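Local coordinates for protein 6-phospho-beta-glucosidase (Thermotoga maritima, PDB 1UP7) that hydrolyses cellobiose 6'-phosphate to glucose 6-phosphate and glucose, using NAD+ and a manganese ion as cofactors, at residues 135-140 with 158-163; 146-151 with 331-336; 193-198 with 242-247. All coordinates share one frame; numbering follows the deposited sequence.

Contact 1: 135-140 with 158-163; sequences ATIVNF and EKFIGL. With NAD (nicotinamide-adenine-dinucleotide), chain I.
The ring of F160 runs obliquely past two neighbours on the next strand, I137 and N139. Its CG is anti to the backbone N (chi1 -173°), which leads the ring back toward strand 136-139: CE2 meets CG2 of I137 at 3.8 Å, and CZ comes 3.5 Å from CB of N139. The N139 amide plane is 28° from that of the ring, while its ND2 is bonded to T141 O and to S144 OG. Helix 144-155 packs on the same ring through I147, T148 and V151, so an alanine in place of F160 would probably open a gap between this helix and the sheet and leave I137 CG2 and N139 CB without their apolar neighbour. On the opposite sheet face, L163 CD2 touches CG1 of V138, 3.7 Å away, and CE1 of F140 at the ring edge. The backbone O of F140 lies 3.3 Å from C1D of NAD, and its ring touches the nicotinamide amide, CD2 being 3.4 Å from O7N. I161 CD1 touches T136 CG2, and I161 packs on helix 296-308. Four backbone bonds fix the register, that from I161 N to I137 O being 2.8 Å long and nearly straight. The strand axes, 4.8 Å apart at 18°, and the helix between them in sequence define a beta-alpha-beta unit at the edge of the parallel sheet of an NAD-binding Rossmann fold.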
# COMPACT_ATOMS: atom_id res chain seq x y z
N ALA A 135 12.07 -6.94 29.00
CA ALA A 135 10.73 -7.30 29.43
C ALA A 135 9.68 -6.75 28.47
O ALA A 135 9.95 -5.81 27.71
CB ALA A 135 10.49 -6.73 30.80
N THR A 136 8.48 -7.33 28.53
CA THR A 136 7.32 -6.74 27.91
C THR A 136 6.86 -5.60 28.80
O THR A 136 6.63 -5.79 29.99
CB THR A 136 6.22 -7.77 27.76
OG1 THR A 136 6.62 -8.69 26.75
CG2 THR A 136 4.93 -7.13 27.22
N ILE A 137 6.70 -4.43 28.21
CA ILE A 137 6.14 -3.32 28.96
C ILE A 137 4.66 -3.20 28.70
O ILE A 137 4.25 -3.16 27.55
CB ILE A 137 6.86 -1.99 28.65
CG1 ILE A 137 8.35 -2.07 28.99
CG2 ILE A 137 6.22 -0.83 29.44
CD1 ILE A 137 9.24 -1.09 28.20
N VAL A 138 3.87 -3.15 29.77
CA VAL A 138 2.44 -2.89 29.71
C VAL A 138 2.14 -1.46 30.22
O VAL A 138 2.39 -1.14 31.39
CB VAL A 138 1.65 -3.94 30.49
CG1 VAL A 138 0.14 -3.70 30.35
CG2 VAL A 138 2.02 -5.35 29.95
N ASN A 139 1.65 -0.61 29.33
CA ASN A 139 1.54 0.81 29.63
C ASN A 139 0.14 1.32 29.93
O ASN A 139 -0.77 1.17 29.11
CB ASN A 139 2.13 1.64 28.50
CG ASN A 139 2.18 3.11 28.84
OD1 ASN A 139 3.07 3.55 29.58
ND2 ASN A 139 1.21 3.89 28.35
N PHE A 140 -0.01 1.92 31.12
CA PHE A 140 -1.20 2.71 31.48
C PHE A 140 -0.98 4.20 31.37
O PHE A 140 -1.92 4.95 31.20
CB PHE A 140 -1.62 2.50 32.94
CG PHE A 140 -1.89 1.07 33.32
CD1 PHE A 140 -1.99 0.06 32.38
CD2 PHE A 140 -2.02 0.74 34.67
CE1 PHE A 140 -2.23 -1.25 32.76
CE2 PHE A 140 -2.28 -0.59 35.07
CZ PHE A 140 -2.38 -1.58 34.10
N GLU A 158 9.73 -3.23 20.38
CA GLU A 158 8.57 -3.99 19.95
C GLU A 158 7.61 -4.36 21.08
O GLU A 158 6.39 -4.24 20.94
CB GLU A 158 8.99 -5.26 19.20
CG GLU A 158 7.75 -6.05 18.79
CD GLU A 158 8.00 -7.19 17.83
OE1 GLU A 158 9.07 -7.88 17.93
OE2 GLU A 158 7.10 -7.41 16.97
N LYS A 159 8.16 -4.79 22.21
CA LYS A 159 7.37 -5.30 23.32
C LYS A 159 6.88 -4.20 24.24
O LYS A 159 7.15 -4.21 25.45
CB LYS A 159 8.17 -6.32 24.11
CG LYS A 159 8.27 -7.66 23.40
CD LYS A 159 9.67 -8.07 23.22
CE LYS A 159 10.03 -9.14 24.21
NZ LYS A 159 10.21 -8.53 25.53
N PHE A 160 6.15 -3.25 23.66
CA PHE A 160 5.51 -2.20 24.42
C PHE A 160 4.04 -2.21 24.04
O PHE A 160 3.66 -1.91 22.88
CB PHE A 160 6.15 -0.88 24.09
CG PHE A 160 5.68 0.28 24.94
CD1 PHE A 160 4.46 0.94 24.65
CD2 PHE A 160 6.45 0.74 26.02
CE1 PHE A 160 4.03 2.02 25.41
CE2 PHE A 160 6.02 1.86 26.80
CZ PHE A 160 4.83 2.49 26.50
N ILE A 161 3.21 -2.56 25.01
CA ILE A 161 1.79 -2.71 24.78
C ILE A 161 1.02 -1.65 25.52
O ILE A 161 1.04 -1.63 26.75
CB ILE A 161 1.33 -4.12 25.22
CG1 ILE A 161 2.19 -5.19 24.56
CG2 ILE A 161 -0.14 -4.31 24.91
CD1 ILE A 161 1.88 -6.65 25.07
N GLY A 162 0.33 -0.79 24.77
CA GLY A 162 -0.46 0.27 25.35
C GLY A 162 -1.84 -0.24 25.70
O GLY A 162 -2.49 -0.94 24.92
N LEU A 163 -2.28 0.11 26.90
CA LEU A 163 -3.57 -0.33 27.40
C LEU A 163 -4.40 0.85 27.84
O LEU A 163 -3.86 1.90 28.13
CB LEU A 163 -3.36 -1.22 28.61
CG LEU A 163 -3.97 -2.59 28.61
CD1 LEU A 163 -3.51 -3.35 27.39
CD2 LEU A 163 -3.55 -3.28 29.88
PA NAD I . -0.83 9.21 40.20
O1A NAD I . -0.69 10.67 40.28
O2A NAD I . -1.29 8.51 41.49
O5B NAD I . 0.65 8.69 39.77
C5B NAD I . 1.02 7.36 40.04
C4B NAD I . 2.39 7.33 40.71
O4B NAD I . 3.42 7.66 39.78
C3B NAD I . 2.55 8.28 41.89
O3B NAD I . 2.79 7.50 43.05
C2B NAD I . 3.78 9.13 41.53
O2B NAD I . 4.61 9.37 42.65
C1B NAD I . 4.49 8.21 40.55
N9A NAD I . 5.43 8.86 39.65
C8A NAD I . 5.38 10.12 39.07
N7A NAD I . 6.47 10.22 38.28
C5A NAD I . 7.17 9.07 38.29
C6A NAD I . 8.35 8.65 37.69
N6A NAD I . 9.04 9.44 36.88
N1A NAD I . 8.82 7.37 37.94
C2A NAD I . 8.13 6.53 38.81
N3A NAD I . 6.99 6.96 39.42
C4A NAD I . 6.52 8.21 39.17
O3 NAD I . -1.86 8.94 39.00
PN NAD I . -2.75 7.63 38.71
O1N NAD I . -4.14 8.15 38.74
O2N NAD I . -2.38 6.48 39.51
O5D NAD I . -2.35 7.22 37.22
C5D NAD I . -1.02 7.11 36.74
C4D NAD I . -1.07 7.14 35.20
O4D NAD I . -1.82 6.06 34.65
C3D NAD I . -1.73 8.40 34.68
O3D NAD I . -0.96 8.79 33.57
C2D NAD I . -3.12 7.97 34.25
O2D NAD I . -3.70 8.73 33.20
C1D NAD I . -2.96 6.50 33.91
N1N NAD I . -4.07 5.73 34.49
C2N NAD I . -3.68 4.66 35.27
C3N NAD I . -4.60 3.84 35.87
C7N NAD I . -4.11 2.70 36.73
O7N NAD I . -4.66 1.40 36.66
N7N NAD I . -3.09 2.94 37.58
C4N NAD I . -5.95 4.14 35.67
C5N NAD I . -6.37 5.22 34.87
C6N NAD I . -5.40 6.02 34.28

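Contact 2: 146-151 with 331-336; sequences HITEFV and DYVLEI
E149 and V333 make the polar part of this contact: the V333 backbone N donates to OE1 of E149 over 3.2 Å, with an N-H...O angle of 159°, and meets that oxygen nearly along its C-O axis. The glutamate starts anti to the backbone N (chi1 174°) and bends at chi2 (66°), which carries the carboxylate off the helix toward the start of the strand. Its charge has further mates on helix 355-376, OE1 forming a salt bridge with K365 and OE2 one with R369; N153 also donates to OE2. R369 pairs with D331 too, and probably offsets the repulsion between two carboxylates whose E149 OE2 and D331 OD1 atoms lie 5.7 Å apart. The contact thereby joins helix 144-155 of the Rossmann-like NAD-binding part to strand 333-341, the central strand of a three-stranded antiparallel sheet in the C-terminal family region. The apolar part rests on V333. V333 CG1 lies 4.0 Å from T148 CG2, the two side chains crossing at about a right angle, while V333 CG2 lies 3.7 Å from CA of E149. T148 OG1, by contrast, bonds within its own helix to the O of S144.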
# COMPACT_ATOMS: atom_id res chain seq x y z
N HIS A 146 -0.68 7.45 22.40
CA HIS A 146 0.33 8.34 21.85
C HIS A 146 1.75 7.89 22.24
O HIS A 146 2.68 7.90 21.43
CB HIS A 146 0.08 9.77 22.31
CG HIS A 146 0.84 10.82 21.56
ND1 HIS A 146 0.62 12.16 21.75
CD2 HIS A 146 1.83 10.72 20.63
CE1 HIS A 146 1.44 12.86 20.98
NE2 HIS A 146 2.18 12.01 20.28
N ILE A 147 1.89 7.45 23.48
CA ILE A 147 3.15 6.94 23.98
C ILE A 147 3.50 5.65 23.27
O ILE A 147 4.64 5.43 22.93
CB ILE A 147 3.12 6.83 25.54
CG1 ILE A 147 3.11 8.24 26.14
CG2 ILE A 147 4.37 6.04 26.09
CD1 ILE A 147 2.66 8.30 27.57
N THR A 148 2.50 4.82 22.99
CA THR A 148 2.76 3.60 22.23
C THR A 148 3.22 3.92 20.82
O THR A 148 4.15 3.28 20.35
CB THR A 148 1.51 2.69 22.18
OG1 THR A 148 1.06 2.47 23.50
CG2 THR A 148 1.84 1.33 21.69
N GLU A 149 2.58 4.89 20.16
CA GLU A 149 3.02 5.33 18.83
C GLU A 149 4.51 5.70 18.92
O GLU A 149 5.31 5.31 18.09
CB GLU A 149 2.24 6.54 18.34
CG GLU A 149 2.73 7.17 17.03
CD GLU A 149 2.58 6.27 15.80
OE1 GLU A 149 1.60 5.51 15.71
OE2 GLU A 149 3.45 6.33 14.91
N PHE A 150 4.85 6.45 19.95
CA PHE A 150 6.20 6.91 20.14
C PHE A 150 7.20 5.76 20.37
O PHE A 150 8.24 5.69 19.69
CB PHE A 150 6.22 7.91 21.29
CG PHE A 150 7.59 8.33 21.75
CD1 PHE A 150 8.43 9.06 20.91
CD2 PHE A 150 8.01 8.03 23.05
CE1 PHE A 150 9.70 9.50 21.36
CE2 PHE A 150 9.25 8.44 23.51
CZ PHE A 150 10.10 9.19 22.67
N VAL A 151 6.88 4.85 21.29
CA VAL A 151 7.76 3.73 21.57
C VAL A 151 7.88 2.73 20.42
O VAL A 151 9.00 2.31 20.08
CB VAL A 151 7.39 2.98 22.85
CG1 VAL A 151 8.37 1.78 23.05
CG2 VAL A 151 7.39 3.92 24.07
N ASP A 331 1.49 0.85 9.73
CA ASP A 331 2.29 1.39 10.82
C ASP A 331 1.50 2.26 11.80
O ASP A 331 2.06 2.66 12.82
CB ASP A 331 3.48 2.20 10.27
CG ASP A 331 3.02 3.26 9.28
OD1 ASP A 331 2.54 4.34 9.67
OD2 ASP A 331 3.03 3.06 8.05
N TYR A 332 0.24 2.58 11.52
CA TYR A 332 -0.54 3.33 12.52
C TYR A 332 -0.66 2.46 13.76
O TYR A 332 -1.12 1.31 13.66
CB TYR A 332 -1.95 3.66 12.03
CG TYR A 332 -2.14 4.93 11.21
CD1 TYR A 332 -1.10 5.49 10.43
CD2 TYR A 332 -3.39 5.56 11.19
CE1 TYR A 332 -1.31 6.65 9.67
CE2 TYR A 332 -3.61 6.74 10.44
CZ TYR A 332 -2.57 7.26 9.67
OH TYR A 332 -2.82 8.36 8.92
N VAL A 333 -0.21 2.96 14.92
CA VAL A 333 -0.62 2.34 16.18
C VAL A 333 -2.11 2.63 16.39
O VAL A 333 -2.55 3.80 16.35
CB VAL A 333 0.21 2.85 17.39
CG1 VAL A 333 -0.48 2.51 18.70
CG2 VAL A 333 1.66 2.27 17.35
N LEU A 334 -2.88 1.56 16.58
CA LEU A 334 -4.30 1.65 16.84
C LEU A 334 -4.64 0.86 18.10
O LEU A 334 -3.84 0.06 18.57
CB LEU A 334 -5.09 1.04 15.66
CG LEU A 334 -4.83 1.68 14.29
CD1 LEU A 334 -5.56 0.87 13.21
CD2 LEU A 334 -5.22 3.15 14.29
N GLU A 335 -5.84 1.09 18.62
CA GLU A 335 -6.40 0.26 19.68
C GLU A 335 -7.39 -0.71 19.01
O GLU A 335 -8.41 -0.28 18.49
CB GLU A 335 -7.04 1.17 20.75
CG GLU A 335 -7.61 0.47 21.97
CD GLU A 335 -8.08 1.46 23.04
OE1 GLU A 335 -9.26 1.89 23.02
OE2 GLU A 335 -7.23 1.81 23.90
N ILE A 336 -7.07 -2.00 19.02
CA ILE A 336 -7.70 -3.01 18.15
C ILE A 336 -7.62 -4.39 18.84
O ILE A 336 -6.73 -4.61 19.67
CB ILE A 336 -7.00 -3.09 16.75
CG1 ILE A 336 -5.46 -3.12 16.91
CG2 ILE A 336 -7.45 -1.93 15.84
CD1 ILE A 336 -4.65 -3.26 15.55

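Contact 3: 193-198 with 242-247; sequences NHLSFI and PYLRYY. With G6P (6-O-phosphono-alpha-D-glucopyranose), chain J.
H194 and Y243 pair their rings obliquely, with centroids 4.2 Å apart and planes at 37°. The side chains run side by side in the same direction. CD2 of H194 lies over one face of the tyrosine ring, offset toward its rim and 3.4 Å from CE1, and the H194 CB adds a CH-pi contact, sitting 23° off the ring normal. In return, CE2 of Y243 lies over one face of the imidazole; CG of N193 lies over the other, so the histidine is held between the two.

Toward the bound glucose 6-phosphate, the pair makes one hydrogen bond and one close approach. NE2 of H194 and O3 of the sugar are 3.2 Å apart and hydrogen-bonded, with O3 close to the imidazole plane at its edge. Y243 OH comes 3.3 Å from C2 of the sugar. This is the active site of a family 4 glycosidase: H194 and C164 are the manganese-binding residues of the enzyme, though no metal ion is modelled in this structure, and Y243 is the proton acceptor. E105, itself bonded to the sugar, probably raises the basicity of the active-site tyrosine, as in related enzymes.

Apolar packing lies beyond the site, where strand 195-203 meets residues 244-247. CD1 of L195 touches L244 CD1 and comes 3.5 Å from CE1 of Y247; the L195 and Y247 side chains cross at about a right angle. CD2 of L244 is 3.9 Å from CZ of F197. Helix 355-376 packs against the same group, through V364 on L195 and Y247 and through A357 and F360 on F197. Within 242-247, P242 O accepts from both N and NE of R245, which approach from opposite faces of the carbonyl plane.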
# COMPACT_ATOMS: atom_id res chain seq x y z
N ASN A 193 -6.57 5.10 21.00
CA ASN A 193 -6.85 5.26 22.42
C ASN A 193 -7.62 6.55 22.74
O ASN A 193 -7.19 7.63 22.35
CB ASN A 193 -5.51 5.20 23.16
CG ASN A 193 -5.67 5.17 24.68
OD1 ASN A 193 -5.02 5.94 25.37
ND2 ASN A 193 -6.51 4.27 25.19
N HIS A 194 -8.76 6.44 23.41
CA HIS A 194 -9.66 7.59 23.60
C HIS A 194 -10.26 8.18 22.36
O HIS A 194 -10.73 9.32 22.39
CB HIS A 194 -8.95 8.71 24.38
CG HIS A 194 -8.50 8.27 25.72
ND1 HIS A 194 -7.21 8.43 26.17
CD2 HIS A 194 -9.15 7.56 26.68
CE1 HIS A 194 -7.10 7.89 27.37
NE2 HIS A 194 -8.26 7.35 27.70
N LEU A 195 -10.27 7.40 21.27
CA LEU A 195 -10.75 7.85 19.98
C LEU A 195 -11.07 6.61 19.15
O LEU A 195 -10.49 6.35 18.10
CB LEU A 195 -9.66 8.68 19.32
CG LEU A 195 -10.10 9.62 18.20
CD1 LEU A 195 -10.61 10.94 18.74
CD2 LEU A 195 -8.98 9.83 17.23
N SER A 196 -11.98 5.81 19.69
CA SER A 196 -12.24 4.49 19.18
C SER A 196 -13.72 4.31 18.90
O SER A 196 -14.56 5.07 19.41
CB SER A 196 -11.75 3.44 20.20
OG SER A 196 -12.47 3.54 21.43
N PHE A 197 -14.00 3.30 18.08
CA PHE A 197 -15.31 3.12 17.46
C PHE A 197 -15.62 1.64 17.45
O PHE A 197 -14.75 0.81 17.22
CB PHE A 197 -15.30 3.72 16.05
CG PHE A 197 -14.87 5.17 16.01
CD1 PHE A 197 -13.51 5.51 15.99
CD2 PHE A 197 -15.83 6.18 16.06
CE1 PHE A 197 -13.11 6.83 15.99
CE2 PHE A 197 -15.45 7.50 16.03
CZ PHE A 197 -14.08 7.84 16.00
N ILE A 198 -16.87 1.29 17.72
CA ILE A 198 -17.31 -0.08 17.60
C ILE A 198 -18.32 -0.14 16.48
O ILE A 198 -19.32 0.61 16.49
CB ILE A 198 -17.89 -0.62 18.96
CG1 ILE A 198 -16.81 -0.62 20.04
CG2 ILE A 198 -18.49 -2.04 18.80
CD1 ILE A 198 -17.33 -0.81 21.46
N PRO A 242 -16.66 7.51 24.59
CA PRO A 242 -17.28 8.71 25.22
C PRO A 242 -16.40 9.96 25.09
O PRO A 242 -16.91 11.07 25.09
CB PRO A 242 -17.42 8.33 26.72
CG PRO A 242 -17.26 6.82 26.78
CD PRO A 242 -16.45 6.41 25.55
N TYR A 243 -15.10 9.75 24.92
CA TYR A 243 -14.17 10.85 24.70
C TYR A 243 -14.41 11.62 23.41
O TYR A 243 -13.88 12.72 23.25
CB TYR A 243 -12.75 10.34 24.69
CG TYR A 243 -12.16 10.17 26.07
CD1 TYR A 243 -12.47 9.03 26.85
CD2 TYR A 243 -11.28 11.13 26.59
CE1 TYR A 243 -11.91 8.88 28.13
CE2 TYR A 243 -10.74 11.00 27.86
CZ TYR A 243 -11.04 9.88 28.62
OH TYR A 243 -10.50 9.76 29.88
N LEU A 244 -15.18 11.02 22.50
CA LEU A 244 -15.53 11.69 21.26
C LEU A 244 -16.39 12.91 21.55
O LEU A 244 -16.48 13.79 20.73
CB LEU A 244 -16.23 10.75 20.27
CG LEU A 244 -15.35 10.20 19.13
CD1 LEU A 244 -14.47 11.28 18.41
CD2 LEU A 244 -14.47 9.05 19.66
N ARG A 245 -16.99 12.96 22.73
CA ARG A 245 -17.81 14.09 23.14
C ARG A 245 -17.03 15.40 23.05
O ARG A 245 -17.61 16.44 22.75
CB ARG A 245 -18.27 13.95 24.59
CG ARG A 245 -19.55 13.16 24.80
CD ARG A 245 -19.82 12.92 26.32
NE ARG A 245 -18.52 12.74 26.98
CZ ARG A 245 -18.27 12.88 28.27
NH1 ARG A 245 -19.24 13.23 29.11
NH2 ARG A 245 -17.03 12.66 28.73
N TYR A 246 -15.72 15.34 23.31
CA TYR A 246 -14.87 16.54 23.31
C TYR A 246 -14.68 17.10 21.93
O TYR A 246 -14.51 18.31 21.79
CB TYR A 246 -13.49 16.30 23.95
CG TYR A 246 -13.59 15.91 25.41
CD1 TYR A 246 -13.87 16.86 26.39
CD2 TYR A 246 -13.41 14.58 25.82
CE1 TYR A 246 -14.00 16.50 27.73
CE2 TYR A 246 -13.53 14.21 27.15
CZ TYR A 246 -13.84 15.17 28.10
OH TYR A 246 -13.96 14.79 29.42
N TYR A 247 -14.74 16.23 20.93
CA TYR A 247 -14.68 16.61 19.54
C TYR A 247 -16.03 17.02 19.00
O TYR A 247 -16.13 18.10 18.45
CB TYR A 247 -14.15 15.46 18.72
CG TYR A 247 -12.72 15.15 19.03
CD1 TYR A 247 -12.39 14.32 20.10
CD2 TYR A 247 -11.70 15.64 18.23
CE1 TYR A 247 -11.09 14.01 20.39
CE2 TYR A 247 -10.37 15.32 18.49
CZ TYR A 247 -10.08 14.51 19.57
OH TYR A 247 -8.79 14.17 19.85
C1 G6P J . -11.24 6.71 32.07
C2 G6P J . -10.13 6.68 30.98
C3 G6P J . -8.76 6.73 31.65
C4 G6P J . -8.67 8.03 32.42
C5 G6P J . -9.74 8.01 33.53
C6 G6P J . -9.74 9.31 34.31
O1 G6P J . -12.58 6.73 31.55
O2 G6P J . -10.18 5.53 30.14
O3 G6P J . -7.68 6.59 30.72
O4 G6P J . -7.35 8.24 32.92
O5 G6P J . -11.07 7.82 32.98
O6 G6P J . -10.12 9.10 35.66
P G6P J . -9.64 10.11 36.82
O1P G6P J . -10.05 9.48 38.12
O2P G6P J . -10.25 11.50 36.76
O3P G6P J . -8.14 10.21 36.73

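All three contacts are buried, but their chemistry follows their place. Contact 1 is a sheet pairing, with regular backbone bonds and apolar side chains on both faces; contact 2 buries far less surface and depends on a carboxylate with several charged partners; contact 3 has no hydrogen bond between its segments and relies on an oblique ring pair beside the sugar and leucine packing farther from it. Contacts 1 and 2 share the unit around helix 144-155: T148 OG1 lies 3.2 Å from G162 CA. Contacts 2 and 3 meet where E335 OE2 and N193 ND2, 2.9 Å apart, are probably hydrogen-bonded. Contacts 1 and 3, centres about 22 Å apart, reach NAD and glucose 6-phosphate respectively.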